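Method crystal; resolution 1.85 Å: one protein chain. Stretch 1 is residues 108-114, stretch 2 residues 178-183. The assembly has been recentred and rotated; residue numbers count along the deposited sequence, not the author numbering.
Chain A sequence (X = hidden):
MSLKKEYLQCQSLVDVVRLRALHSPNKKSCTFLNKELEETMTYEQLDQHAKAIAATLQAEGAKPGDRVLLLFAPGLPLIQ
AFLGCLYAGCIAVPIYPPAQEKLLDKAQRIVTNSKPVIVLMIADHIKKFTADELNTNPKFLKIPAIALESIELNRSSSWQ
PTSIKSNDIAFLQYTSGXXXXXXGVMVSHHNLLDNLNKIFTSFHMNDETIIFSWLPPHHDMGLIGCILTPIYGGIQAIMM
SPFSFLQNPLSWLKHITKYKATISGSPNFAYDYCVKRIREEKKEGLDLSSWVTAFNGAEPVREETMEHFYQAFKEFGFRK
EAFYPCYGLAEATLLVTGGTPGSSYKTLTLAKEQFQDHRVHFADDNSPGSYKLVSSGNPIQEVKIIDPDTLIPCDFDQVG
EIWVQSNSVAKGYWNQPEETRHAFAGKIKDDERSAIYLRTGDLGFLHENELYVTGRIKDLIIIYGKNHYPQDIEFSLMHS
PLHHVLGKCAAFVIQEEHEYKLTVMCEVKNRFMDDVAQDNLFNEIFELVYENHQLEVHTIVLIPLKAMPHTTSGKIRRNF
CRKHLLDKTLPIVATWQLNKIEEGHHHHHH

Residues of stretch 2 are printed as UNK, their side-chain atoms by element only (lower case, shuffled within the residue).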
# COMPACT_ATOMS: atom_id res chain seq x y z
N GLN A 108 -6.67 -18.04 3.90
CA GLN A 108 -7.35 -18.90 4.85
C GLN A 108 -7.50 -18.23 6.23
O GLN A 108 -8.52 -18.38 6.90
CB GLN A 108 -6.60 -20.23 5.01
CG GLN A 108 -7.13 -21.08 6.17
CD GLN A 108 -8.53 -21.61 5.88
OE1 GLN A 108 -9.52 -21.19 6.49
NE2 GLN A 108 -8.61 -22.53 4.94
N ARG A 109 -6.47 -17.51 6.67
CA ARG A 109 -6.57 -16.84 7.96
C ARG A 109 -7.61 -15.73 7.92
O ARG A 109 -8.29 -15.48 8.90
CB ARG A 109 -5.21 -16.29 8.42
CG ARG A 109 -4.18 -17.36 8.75
CD ARG A 109 -2.77 -16.78 8.87
NE ARG A 109 -1.79 -17.87 8.84
CZ ARG A 109 -1.52 -18.63 9.89
NH1 ARG A 109 -2.11 -18.40 11.05
NH2 ARG A 109 -0.64 -19.63 9.79
N ILE A 110 -7.74 -15.07 6.77
CA ILE A 110 -8.73 -14.01 6.61
C ILE A 110 -10.15 -14.60 6.57
O ILE A 110 -11.08 -14.07 7.20
CB ILE A 110 -8.42 -13.15 5.38
CG1 ILE A 110 -7.26 -12.22 5.71
CG2 ILE A 110 -9.64 -12.34 4.95
CD1 ILE A 110 -6.75 -11.39 4.53
N VAL A 111 -10.32 -15.71 5.88
CA VAL A 111 -11.60 -16.39 5.90
C VAL A 111 -12.01 -16.82 7.31
O VAL A 111 -13.14 -16.65 7.72
CB VAL A 111 -11.64 -17.60 4.92
CG1 VAL A 111 -12.91 -18.48 5.14
CG2 VAL A 111 -11.57 -17.09 3.49
N THR A 112 -11.07 -17.38 8.07
CA THR A 112 -11.40 -17.82 9.41
C THR A 112 -11.81 -16.65 10.31
O THR A 112 -12.72 -16.76 11.11
CB THR A 112 -10.22 -18.57 10.02
OG1 THR A 112 -9.90 -19.68 9.16
CG2 THR A 112 -10.55 -19.08 11.44
N ASN A 113 -11.11 -15.53 10.17
CA ASN A 113 -11.39 -14.35 10.97
C ASN A 113 -12.74 -13.70 10.59
O ASN A 113 -13.59 -13.46 11.45
CB ASN A 113 -10.22 -13.35 10.86
CG ASN A 113 -10.42 -12.10 11.72
OD1 ASN A 113 -10.69 -12.17 12.92
ND2 ASN A 113 -10.28 -10.94 11.10
N SER A 114 -12.93 -13.46 9.30
CA SER A 114 -14.05 -12.64 8.83
C SER A 114 -15.34 -13.43 8.57
O SER A 114 -16.40 -12.83 8.47
CB SER A 114 -13.65 -11.88 7.55
OG SER A 114 -13.46 -12.78 6.48
N UNK A 178 1.29 -8.70 11.16
CA UNK A 178 0.41 -9.63 11.83
C UNK A 178 0.09 -10.78 10.89
O UNK A 178 -1.07 -11.12 10.72
c UNK A 178 -0.87 -8.93 12.28
o UNK A 178 -0.59 -7.89 13.19
N UNK A 179 1.11 -11.37 10.27
CA UNK A 179 0.85 -12.45 9.31
C UNK A 179 0.09 -13.60 9.97
O UNK A 179 -0.71 -14.27 9.31
o UNK A 179 3.08 -13.32 9.68
c UNK A 179 2.13 -12.97 8.66
c UNK A 179 2.75 -11.90 7.78
N UNK A 180 0.30 -13.81 11.27
CA UNK A 180 -0.31 -14.94 11.96
C UNK A 180 -1.76 -14.72 12.39
O UNK A 180 -2.55 -15.67 12.43
se UNK A 180 2.01 -17.34 11.42
c UNK A 180 0.54 -15.40 13.15
c UNK A 180 1.97 -15.84 12.74
c UNK A 180 1.10 -18.68 12.53
N UNK A 181 -2.12 -13.48 12.71
CA UNK A 181 -3.52 -13.15 12.96
C UNK A 181 -3.84 -11.84 12.25
O UNK A 181 -3.84 -10.78 12.87
n UNK A 181 -4.46 -15.33 15.25
c UNK A 181 -3.80 -13.02 14.46
c UNK A 181 -2.53 -14.66 16.03
c UNK A 181 -4.00 -16.30 16.02
c UNK A 181 -3.56 -14.28 15.23
n UNK A 181 -2.83 -15.92 16.50
N UNK A 182 -4.07 -11.90 10.94
CA UNK A 182 -4.21 -10.68 10.14
C UNK A 182 -5.26 -9.77 10.76
O UNK A 182 -6.32 -10.26 11.19
c UNK A 182 -4.17 -13.12 10.10
c UNK A 182 -4.69 -11.20 8.78
c UNK A 182 -4.10 -12.57 8.69
N UNK A 183 -4.98 -8.48 10.77
CA UNK A 183 -5.88 -7.49 11.38
C UNK A 183 -6.75 -6.84 10.32
O UNK A 183 -6.23 -6.17 9.42
n UNK A 183 -1.98 -6.93 15.43
c UNK A 183 -3.34 -5.72 13.76
c UNK A 183 -4.28 -6.86 13.30
c UNK A 183 -2.95 -5.83 15.23
c UNK A 183 -5.07 -6.39 12.08

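Position 178 has two side-chain atoms, one carbon and then one oxygen. They lie out of reach of the helix that includes 108-114. A short unbranched hydroxyl side chain is that of serine. The residue is Ser-178.

Position 179 has three side-chain atoms: a carbon that carries one oxygen and one further carbon. The CA-to-CB bond points sideways. CB of 179 comes no nearer than 6.2 Å, to CD of Arg-109. The contact is made by the backbone instead, with the carbonyl O of 179 lying 3.3 Å from CD of Arg-109. A branch at CB with one hydroxyl and one methyl identifies threonine. The residue is Thr-179. Its OG1 is hydrogen-bonded elsewhere in the structure.

Position 180 has four side-chain atoms in an unbranched row: two carbons, a selenium and a last carbon. The CA-to-CB bond points away from the helix, but the chain folds back and its end comes nearer. The terminal carbon of 180 lies 3.4 Å from NH2 of Arg-109, and the selenium sits over one face of the guanidinium. Selenium in this place marks selenomethionine, the selenium form of methionine. The residue is Met-180. Its three chi angles are all m, which describes the folded chain.

Position 181 has six side-chain atoms: one carbon and then a five-membered ring of three carbons and two nitrogens. The CA-to-CB bond points away from stretch 1, and the side chain makes no contact with it. The ring is an imidazole, so this is histidine. The residue is His-181. Its CA lies 6.9 Å from CA of Arg-109, but the residue makes no contact with stretch 1.

Position 182 has three side-chain carbons that close a ring onto the backbone N. The CA-to-CB bond points toward the helix. The ring carbon of 182 bonded to N lies 3.7 Å from CB of Arg-109, and CB of 182 lies 4.1 Å from CG1 of Ile-110. Only proline is built this way. The residue is Pro-182, with a C-gamma exo pucker.

Position 183 has five side-chain atoms, four carbons in a row ending in a nitrogen. The CA-to-CB bond points away from the helix, and the residue touches nothing on stretch 1. This is lysine. The residue is Lys-183. Its NZ turns back within the loop and donates a hydrogen bond to OG of Ser-178 at 2.8 Å.

The contact is small, burying 277 Å² in all, and Arg-109 and Pro-182 contribute most of it. Arg-109 reaches from the helix along the loop backbone. Its NH1 donates a weak hydrogen bond to O of Met-180, at 3.1 Å with an angle of 128°. The bent angle means that the donor does not aim straight at the carbonyl. Thr-179 O is buried by the contact and has no hydrogen-bond partner anywhere in the model. Pro-182 packs against the base of the arginine side chain and against Ile-110. The loop is thus held by apolar packing at the proline and by the arginine lying against the backbone before it.

Stretch 2 178-183: STMHPK
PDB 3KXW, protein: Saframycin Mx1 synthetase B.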